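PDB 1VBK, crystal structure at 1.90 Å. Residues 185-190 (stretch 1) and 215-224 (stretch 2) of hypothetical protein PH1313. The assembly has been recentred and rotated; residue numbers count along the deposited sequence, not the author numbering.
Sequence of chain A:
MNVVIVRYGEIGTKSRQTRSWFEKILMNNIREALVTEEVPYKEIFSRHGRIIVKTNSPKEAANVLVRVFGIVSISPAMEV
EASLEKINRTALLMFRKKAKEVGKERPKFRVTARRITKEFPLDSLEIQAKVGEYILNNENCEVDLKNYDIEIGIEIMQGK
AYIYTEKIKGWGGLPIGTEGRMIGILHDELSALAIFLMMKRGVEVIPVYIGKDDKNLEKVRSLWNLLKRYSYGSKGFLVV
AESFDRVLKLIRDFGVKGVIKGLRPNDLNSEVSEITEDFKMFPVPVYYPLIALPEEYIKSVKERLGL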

ATOM      1  N   ILE A 185       8.173   0.403 -14.033  1.00 22.81           N
ATOM      2  CA  ILE A 185       9.503   0.240 -14.602  1.00 23.04           C
ATOM      3  C   ILE A 185       9.469   0.861 -15.989  1.00 23.03           C
ATOM      4  O   ILE A 185       8.866   0.312 -16.913  1.00 23.50           O
ATOM      5  N   LEU A 186      10.127   2.009 -16.119  1.00 23.25           N
ATOM      6  CA  LEU A 186      10.159   2.764 -17.369  1.00 24.30           C
ATOM      7  C   LEU A 186      11.476   2.615 -18.130  1.00 25.93           C
ATOM      8  O   LEU A 186      12.546   2.914 -17.597  1.00 25.59           O
ATOM      9  N   HIS A 187      11.397   2.170 -19.382  1.00 27.34           N
ATOM     10  CA  HIS A 187      12.602   1.990 -20.190  1.00 30.20           C
ATOM     11  C   HIS A 187      12.389   2.236 -21.683  1.00 30.73           C
ATOM     12  O   HIS A 187      13.350   2.350 -22.431  1.00 31.09           O
ATOM     13  N   ASP A 188      11.134   2.303 -22.114  1.00 32.73           N
ATOM     14  CA  ASP A 188      10.829   2.553 -23.519  1.00 33.31           C
ATOM     15  C   ASP A 188       9.409   3.093 -23.700  1.00 33.55           C
ATOM     16  O   ASP A 188       8.698   3.330 -22.725  1.00 32.07           O
ATOM     17  N   GLU A 189       9.006   3.297 -24.951  1.00 33.89           N
ATOM     18  CA  GLU A 189       7.682   3.828 -25.252  1.00 34.07           C
ATOM     19  C   GLU A 189       6.557   2.921 -24.765  1.00 31.29           C
ATOM     20  O   GLU A 189       5.545   3.402 -24.261  1.00 30.49           O
ATOM     21  N   LEU A 190       6.740   1.613 -24.915  1.00 29.10           N
ATOM     22  CA  LEU A 190       5.738   0.639 -24.489  1.00 28.59           C
ATOM     23  C   LEU A 190       5.510   0.662 -22.981  1.00 26.82           C
ATOM     24  O   LEU A 190       4.369   0.607 -22.519  1.00 25.81           O
ATOM     25  N   LYS A 215      22.841   6.997 -22.289  1.00 54.16           N
ATOM     26  CA  LYS A 215      22.044   7.692 -23.291  1.00 54.26           C
ATOM     27  C   LYS A 215      20.597   7.236 -23.279  1.00 53.37           C
ATOM     28  O   LYS A 215      19.704   7.987 -23.675  1.00 54.12           O
ATOM     29  N   ASN A 216      20.356   6.007 -22.833  1.00 52.11           N
ATOM     30  CA  ASN A 216      18.988   5.516 -22.780  1.00 50.14           C
ATOM     31  C   ASN A 216      18.262   6.208 -21.635  1.00 47.71           C
ATOM     32  O   ASN A 216      17.032   6.291 -21.633  1.00 47.55           O
ATOM     33  N   LEU A 217      19.026   6.708 -20.666  1.00 44.79           N
ATOM     34  CA  LEU A 217      18.435   7.410 -19.532  1.00 42.32           C
ATOM     35  C   LEU A 217      17.914   8.754 -20.015  1.00 41.70           C
ATOM     36  O   LEU A 217      16.845   9.203 -19.602  1.00 39.07           O
ATOM     37  N   GLU A 218      18.682   9.391 -20.894  1.00 41.42           N
ATOM     38  CA  GLU A 218      18.299  10.680 -21.453  1.00 41.93           C
ATOM     39  C   GLU A 218      17.003  10.456 -22.225  1.00 39.67           C
ATOM     40  O   GLU A 218      16.102  11.294 -22.218  1.00 40.26           O
ATOM     41  N   LYS A 219      16.923   9.309 -22.889  1.00 37.85           N
ATOM     42  CA  LYS A 219      15.746   8.932 -23.658  1.00 35.65           C
ATOM     43  C   LYS A 219      14.574   8.676 -22.711  1.00 35.55           C
ATOM     44  O   LYS A 219      13.426   9.007 -23.023  1.00 34.84           O
ATOM     45  N   VAL A 220      14.864   8.094 -21.551  1.00 32.78           N
ATOM     46  CA  VAL A 220      13.820   7.811 -20.576  1.00 31.55           C
ATOM     47  C   VAL A 220      13.311   9.090 -19.923  1.00 31.18           C
ATOM     48  O   VAL A 220      12.109   9.241 -19.714  1.00 31.22           O
ATOM     49  N   ARG A 221      14.214  10.013 -19.607  1.00 31.29           N
ATOM     50  CA  ARG A 221      13.795  11.267 -18.993  1.00 32.44           C
ATOM     51  C   ARG A 221      12.828  12.013 -19.912  1.00 32.53           C
ATOM     52  O   ARG A 221      11.897  12.665 -19.441  1.00 31.71           O
ATOM     53  N   SER A 222      13.043  11.914 -21.221  1.00 31.84           N
ATOM     54  CA  SER A 222      12.163  12.585 -22.168  1.00 33.14           C
ATOM     55  C   SER A 222      10.808  11.878 -22.215  1.00 31.98           C
ATOM     56  O   SER A 222       9.778  12.506 -22.457  1.00 29.97           O
ATOM     57  N   LEU A 223      10.809  10.571 -21.973  1.00 31.77           N
ATOM     58  CA  LEU A 223       9.564   9.811 -21.959  1.00 30.43           C
ATOM     59  C   LEU A 223       8.774  10.238 -20.729  1.00 29.99           C
ATOM     60  O   LEU A 223       7.563  10.450 -20.795  1.00 29.82           O
ATOM     61  N   TRP A 224       9.468  10.372 -19.604  1.00 28.41           N
ATOM     62  CA  TRP A 224       8.811  10.776 -18.372  1.00 28.54           C
ATOM     63  C   TRP A 224       8.252  12.198 -18.474  1.00 29.72           C
ATOM     64  O   TRP A 224       7.192  12.489 -17.922  1.00 29.39           O
TER

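Stretch 2 is helical, with backbone hydrogen bonds of the i to i−4 type running from Lys 219 N to Lys 215 O at one end and from Trp 224 N to Val 220 O at the other. The helical spacing brings the CA-to-CB bonds of Asn 216, Val 220 and Leu 223 toward stretch 1, three or four residues apart; Lys 219 and Trp 224 reach it from sideways positions. No direct hydrogen bond crosses the contact, which buries 346 Å² summed over both sides.

Lys 215 is out of reach. Asn 216, with chi1 t, makes the first approach, and its polar link is indirect. Water 1 donates to His 187 O at 3.0 Å and accepts from Asn 216 ND2 at 3.2 Å, so it bridges the amide side chain to the backbone carbonyl. The His 187 ring takes no part in this link; its CA-to-CB bond points away, with chi1 p.

Leu 217 and Glu 218 lie beyond contact distance. Lys 219 starts sideways, but its chain (chi1 t, chi2 p, chi3 and chi4 t) brings its end nearer to stretch 1. Lys 219 NZ lies 4.2 Å from Glu 189 CG and 4.3 Å from Glu 189 OE2, the latter too long for a salt bridge, so the opposite charges are merely near each other.

Val 220, buried and with chi1 t, packs with both methyls. Its CG1 lies 3.7 Å from Leu 186 CD2, while its CG2 lies 4.0 Å from His 187 CA. The CA atoms of Val 220 and His 187 are 6.0 Å apart, a close approach of the two main chains.

Arg 221 points away. Ser 222 makes no contact across either; with chi1 p, its OG donates to Lys 219 O at 2.6 Å, within its own helix.

Leu 223, chi1 m and chi2 t, directs CD1 against the turn into the helix of stretch 1: Leu 223 CD1 is 3.5 Å from Asp 188 C and 4.0 Å from Glu 189 N. Its CD2 lies 4.2 Å from Glu 189 CG, the aliphatic part of that side chain. Asp 188 itself points away, and its side chain caps a backbone N just past the stretch.

Trp 224, chi1 t, is set sideways and buried. Its CB is 4.0 Å from CD2 of Leu 186, whose t, p rotamer places this same methyl against Val 220 as well.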

ATOM      1  CB  ILE A 185       9.904  -1.249 -14.698  1.00 22.75           C
ATOM      2  CG1 ILE A 185       9.771  -1.921 -13.327  1.00 22.90           C
ATOM      3  CG2 ILE A 185      11.344  -1.367 -15.189  1.00 23.80           C
ATOM      4  CD1 ILE A 185      10.590  -1.267 -12.229  1.00 24.29           C
ATOM      5  CB  LEU A 186       9.900   4.241 -17.056  1.00 23.38           C
ATOM      6  CG  LEU A 186       9.823   5.275 -18.179  1.00 24.28           C
ATOM      7  CD1 LEU A 186       8.655   4.970 -19.099  1.00 23.54           C
ATOM      8  CD2 LEU A 186       9.663   6.659 -17.567  1.00 24.82           C
ATOM      9  CB  HIS A 187      13.165   0.581 -19.975  1.00 30.52           C
ATOM     10  CG  HIS A 187      12.259  -0.508 -20.452  1.00 31.04           C
ATOM     11  ND1 HIS A 187      12.277  -0.980 -21.747  1.00 32.54           N
ATOM     12  CD2 HIS A 187      11.284  -1.198 -19.814  1.00 31.30           C
ATOM     13  CE1 HIS A 187      11.353  -1.914 -21.885  1.00 32.67           C
ATOM     14  NE2 HIS A 187      10.736  -2.065 -20.728  1.00 32.96           N
ATOM     15  CB  ASP A 188      11.037   1.275 -24.347  1.00 33.21           C
ATOM     16  CG  ASP A 188      10.037   0.182 -24.017  1.00 35.46           C
ATOM     17  OD1 ASP A 188       9.362   0.266 -22.969  1.00 33.85           O
ATOM     18  OD2 ASP A 188       9.937  -0.779 -24.811  1.00 35.69           O
ATOM     19  CB  GLU A 189       7.544   4.068 -26.760  1.00 37.76           C
ATOM     20  CG  GLU A 189       8.569   5.051 -27.318  1.00 43.62           C
ATOM     21  CD  GLU A 189       8.404   5.298 -28.809  1.00 48.34           C
ATOM     22  OE1 GLU A 189       8.492   4.325 -29.591  1.00 50.37           O
ATOM     23  OE2 GLU A 189       8.190   6.467 -29.202  1.00 50.49           O
ATOM     24  CB  LEU A 190       6.156  -0.769 -24.912  1.00 30.79           C
ATOM     25  CG  LEU A 190       6.097  -1.086 -26.406  1.00 33.33           C
ATOM     26  CD1 LEU A 190       6.669  -2.469 -26.664  1.00 34.12           C
ATOM     27  CD2 LEU A 190       4.657  -1.004 -26.881  1.00 33.26           C
ATOM     28  CB  LYS A 215      22.637   7.489 -24.690  1.00 55.44           C
ATOM     29  CG  LYS A 215      23.475   8.662 -25.180  1.00 56.62           C
ATOM     30  CD  LYS A 215      24.569   9.020 -24.182  1.00 58.06           C
ATOM     31  CE  LYS A 215      25.399  10.200 -24.664  1.00 58.40           C
ATOM     32  NZ  LYS A 215      26.512  10.509 -23.722  1.00 59.28           N
ATOM     33  CB  ASN A 216      18.942   3.998 -22.586  1.00 51.45           C
ATOM     34  CG  ASN A 216      17.521   3.454 -22.633  1.00 52.73           C
ATOM     35  OD1 ASN A 216      17.157   2.571 -21.852  1.00 55.42           O
ATOM     36  ND2 ASN A 216      16.713   3.979 -23.544  1.00 52.73           N
ATOM     37  CB  LEU A 217      19.464   7.632 -18.420  1.00 40.94           C
ATOM     38  CG  LEU A 217      18.976   8.518 -17.266  1.00 39.02           C
ATOM     39  CD1 LEU A 217      17.666   7.977 -16.708  1.00 38.70           C
ATOM     40  CD2 LEU A 217      20.036   8.579 -16.180  1.00 39.63           C
ATOM     41  CB  GLU A 218      19.393  11.190 -22.397  1.00 45.12           C
ATOM     42  CG  GLU A 218      19.506  12.705 -22.457  1.00 50.98           C
ATOM     43  CD  GLU A 218      19.971  13.305 -21.136  1.00 53.91           C
ATOM     44  OE1 GLU A 218      21.079  12.948 -20.681  1.00 56.11           O
ATOM     45  OE2 GLU A 218      19.230  14.130 -20.556  1.00 54.83           O
ATOM     46  CB  LYS A 219      16.048   7.676 -24.480  1.00 37.52           C
ATOM     47  CG  LYS A 219      14.826   6.900 -24.960  1.00 40.72           C
ATOM     48  CD  LYS A 219      13.930   7.725 -25.863  1.00 44.28           C
ATOM     49  CE  LYS A 219      12.737   6.901 -26.327  1.00 46.01           C
ATOM     50  NZ  LYS A 219      11.818   7.671 -27.214  1.00 47.06           N
ATOM     51  CB  VAL A 220      14.314   6.837 -19.491  1.00 30.54           C
ATOM     52  CG1 VAL A 220      13.275   6.717 -18.373  1.00 29.82           C
ATOM     53  CG2 VAL A 220      14.560   5.474 -20.109  1.00 28.87           C
ATOM     54  CB  ARG A 221      15.004  12.155 -18.676  1.00 33.68           C
ATOM     55  CG  ARG A 221      15.850  11.667 -17.503  1.00 35.83           C
ATOM     56  CD  ARG A 221      16.924  12.682 -17.139  1.00 36.42           C
ATOM     57  NE  ARG A 221      17.785  12.242 -16.041  1.00 39.20           N
ATOM     58  CZ  ARG A 221      17.373  12.024 -14.793  1.00 40.23           C
ATOM     59  NH1 ARG A 221      16.099  12.199 -14.467  1.00 40.64           N
ATOM     60  NH2 ARG A 221      18.238  11.640 -13.864  1.00 38.96           N
ATOM     61  CB  SER A 222      12.803  12.638 -23.563  1.00 34.32           C
ATOM     62  OG  SER A 222      13.164  11.349 -24.023  1.00 39.84           O
ATOM     63  CB  LEU A 223       9.844   8.308 -21.890  1.00 32.45           C
ATOM     64  CG  LEU A 223      10.444   7.646 -23.134  1.00 34.31           C
ATOM     65  CD1 LEU A 223      10.711   6.175 -22.849  1.00 34.74           C
ATOM     66  CD2 LEU A 223       9.487   7.792 -24.308  1.00 33.54           C
ATOM     67  CB  TRP A 224       9.771  10.682 -17.181  1.00 26.33           C
ATOM     68  CG  TRP A 224       9.120  11.130 -15.911  1.00 24.81           C
ATOM     69  CD1 TRP A 224       9.526  12.140 -15.090  1.00 25.40           C
ATOM     70  CD2 TRP A 224       7.869  10.666 -15.388  1.00 23.50           C
ATOM     71  NE1 TRP A 224       8.601  12.345 -14.093  1.00 24.92           N
ATOM     72  CE2 TRP A 224       7.573  11.452 -14.253  1.00 25.17           C
ATOM     73  CE3 TRP A 224       6.968   9.663 -15.771  1.00 22.83           C
ATOM     74  CZ2 TRP A 224       6.409  11.271 -13.497  1.00 24.49           C
ATOM     75  CZ3 TRP A 224       5.811   9.481 -15.020  1.00 24.50           C
ATOM     76  CH2 TRP A 224       5.543  10.284 -13.896  1.00 24.42           C
TER
HETATM   77  O   HOH W   1      14.140   3.127 -25.168  1.00 54.37           O